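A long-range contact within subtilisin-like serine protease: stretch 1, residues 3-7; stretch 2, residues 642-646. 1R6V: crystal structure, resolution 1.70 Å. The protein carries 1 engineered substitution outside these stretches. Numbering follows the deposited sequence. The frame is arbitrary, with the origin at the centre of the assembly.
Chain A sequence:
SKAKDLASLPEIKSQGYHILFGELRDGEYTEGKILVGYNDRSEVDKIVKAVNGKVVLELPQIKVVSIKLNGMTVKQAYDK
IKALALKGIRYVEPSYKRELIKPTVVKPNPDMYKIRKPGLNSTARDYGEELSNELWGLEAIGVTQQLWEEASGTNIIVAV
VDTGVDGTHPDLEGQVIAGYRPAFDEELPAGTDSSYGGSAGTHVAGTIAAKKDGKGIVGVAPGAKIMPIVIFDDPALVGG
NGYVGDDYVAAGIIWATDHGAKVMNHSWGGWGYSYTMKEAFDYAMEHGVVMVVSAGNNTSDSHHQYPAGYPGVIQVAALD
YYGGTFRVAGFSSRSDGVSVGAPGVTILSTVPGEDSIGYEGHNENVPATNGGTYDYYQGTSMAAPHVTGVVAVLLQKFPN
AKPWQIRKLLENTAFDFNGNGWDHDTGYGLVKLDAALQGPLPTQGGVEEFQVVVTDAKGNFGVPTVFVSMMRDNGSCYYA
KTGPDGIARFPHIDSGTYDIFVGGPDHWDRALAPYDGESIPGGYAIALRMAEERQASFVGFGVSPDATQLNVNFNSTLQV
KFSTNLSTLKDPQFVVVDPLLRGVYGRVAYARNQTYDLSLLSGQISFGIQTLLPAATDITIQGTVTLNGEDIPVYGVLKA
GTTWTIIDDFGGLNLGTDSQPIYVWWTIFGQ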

# COMPACT_ATOMS: atom_id res chain seq x y z
N ALA A 3 -16.11 32.61 -8.45
CA ALA A 3 -17.12 33.57 -8.00
C ALA A 3 -16.48 34.87 -7.51
O ALA A 3 -15.34 34.87 -7.02
CB ALA A 3 -17.97 32.96 -6.89
N LYS A 4 -17.22 35.97 -7.63
CA LYS A 4 -16.73 37.27 -7.20
C LYS A 4 -17.67 37.90 -6.18
O LYS A 4 -17.24 38.63 -5.29
CB LYS A 4 -16.57 38.22 -8.41
CG LYS A 4 -15.46 37.82 -9.38
CD LYS A 4 -15.35 38.80 -10.54
CE LYS A 4 -14.21 38.41 -11.49
NZ LYS A 4 -14.05 39.40 -12.61
N ASP A 5 -18.96 37.60 -6.30
CA ASP A 5 -19.97 38.14 -5.39
C ASP A 5 -20.69 36.98 -4.70
O ASP A 5 -21.03 35.99 -5.33
CB ASP A 5 -20.98 38.99 -6.17
CG ASP A 5 -21.96 39.69 -5.26
OD1 ASP A 5 -21.52 40.39 -4.33
OD2 ASP A 5 -23.19 39.56 -5.48
N LEU A 6 -20.93 37.13 -3.40
CA LEU A 6 -21.59 36.08 -2.63
C LEU A 6 -23.12 36.09 -2.80
O LEU A 6 -23.75 35.03 -2.83
CB LEU A 6 -21.22 36.24 -1.14
CG LEU A 6 -21.32 35.03 -0.21
CD1 LEU A 6 -20.72 35.39 1.15
CD2 LEU A 6 -22.76 34.61 -0.05
N ALA A 7 -23.69 37.28 -2.91
CA ALA A 7 -25.14 37.43 -3.07
C ALA A 7 -25.63 36.94 -4.43
O ALA A 7 -26.79 36.55 -4.58
CB ALA A 7 -25.53 38.89 -2.87
N THR A 642 -16.76 46.65 0.74
CA THR A 642 -17.18 45.32 0.29
C THR A 642 -18.54 44.93 0.86
O THR A 642 -19.00 45.53 1.83
CB THR A 642 -16.14 44.24 0.67
OG1 THR A 642 -16.16 44.03 2.09
CG2 THR A 642 -14.74 44.67 0.26
N THR A 643 -19.17 43.93 0.26
CA THR A 643 -20.49 43.47 0.69
C THR A 643 -20.50 42.04 1.21
O THR A 643 -21.56 41.50 1.50
CB THR A 643 -21.49 43.56 -0.46
OG1 THR A 643 -20.95 42.90 -1.61
CG2 THR A 643 -21.79 45.01 -0.81
N TRP A 644 -19.33 41.42 1.31
CA TRP A 644 -19.28 40.05 1.82
C TRP A 644 -17.91 39.64 2.31
O TRP A 644 -16.89 40.18 1.88
CB TRP A 644 -19.74 39.06 0.74
CG TRP A 644 -18.81 38.97 -0.44
CD1 TRP A 644 -18.73 39.84 -1.49
CD2 TRP A 644 -17.81 37.97 -0.67
NE1 TRP A 644 -17.74 39.45 -2.35
CE2 TRP A 644 -17.15 38.31 -1.88
CE3 TRP A 644 -17.40 36.82 0.02
CZ2 TRP A 644 -16.10 37.55 -2.41
CZ3 TRP A 644 -16.35 36.06 -0.51
CH2 TRP A 644 -15.72 36.43 -1.72
N THR A 645 -17.88 38.68 3.22
CA THR A 645 -16.61 38.17 3.70
C THR A 645 -16.81 36.76 4.21
O THR A 645 -17.94 36.31 4.36
CB THR A 645 -15.99 39.06 4.80
OG1 THR A 645 -14.64 38.64 5.03
CG2 THR A 645 -16.77 38.96 6.11
N ILE A 646 -15.70 36.06 4.46
CA ILE A 646 -15.73 34.69 4.96
C ILE A 646 -15.28 34.70 6.42
O ILE A 646 -14.42 35.48 6.80
CB ILE A 646 -14.78 33.76 4.14
CG1 ILE A 646 -15.21 33.72 2.68
CG2 ILE A 646 -14.80 32.35 4.71
CD1 ILE A 646 -14.77 34.91 1.89
O HOH W 1 -22.32 39.97 -1.72
O HOH W 2 -18.54 41.44 -4.32

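Near the chain's two ends, residues more than 630 positions apart meet in a small contact that buries 226 Å², much of it on Trp644 and Leu6. Along stretch 2, Thr642 lies out of reach, and the contact begins at Thr643. Its CB points toward stretch 1, but OG1 stands 3.7 Å from Asp5 OD1, and water 1 fills the role of go-between: it donates to Asp5 OD1 (2.8 Å), accepts from Ala7 N (3.2 Å) and bonds to Thr643 OG1 (3.2 Å). A short side chain with a hydroxyl suits a place where a water bridges it to Asp5.

Trp644, where the strand starts, is the centrepiece. With chi1 at 67° (p), its indole lies along stretch 1, Leu6 N sits over one face, and the buried, apolar Leu6 packs its CB 3.7 Å from Trp644 CB. The indole offers broad apolar carbon and one polar group: NE1 donates to water 2 (2.9 Å), which in turn donates to Asp5 OD1 (3.2 Å), and NE1 also lies 3.1 Å from Lys4 O. Asp5 thus serves both waters through OD1; its CB points away, yet its carboxylate comes nearer. Lys4, by contrast, leaves its extended side chain exposed.

Thr645 contributes its backbone, with Thr645 O 4.3 Å from Leu6 CD1; its CA-to-CB bond points away, and its OG1 is hydrogen-bonded elsewhere in the structure. Ile646, buried and apolar, makes no contact with stretch 1.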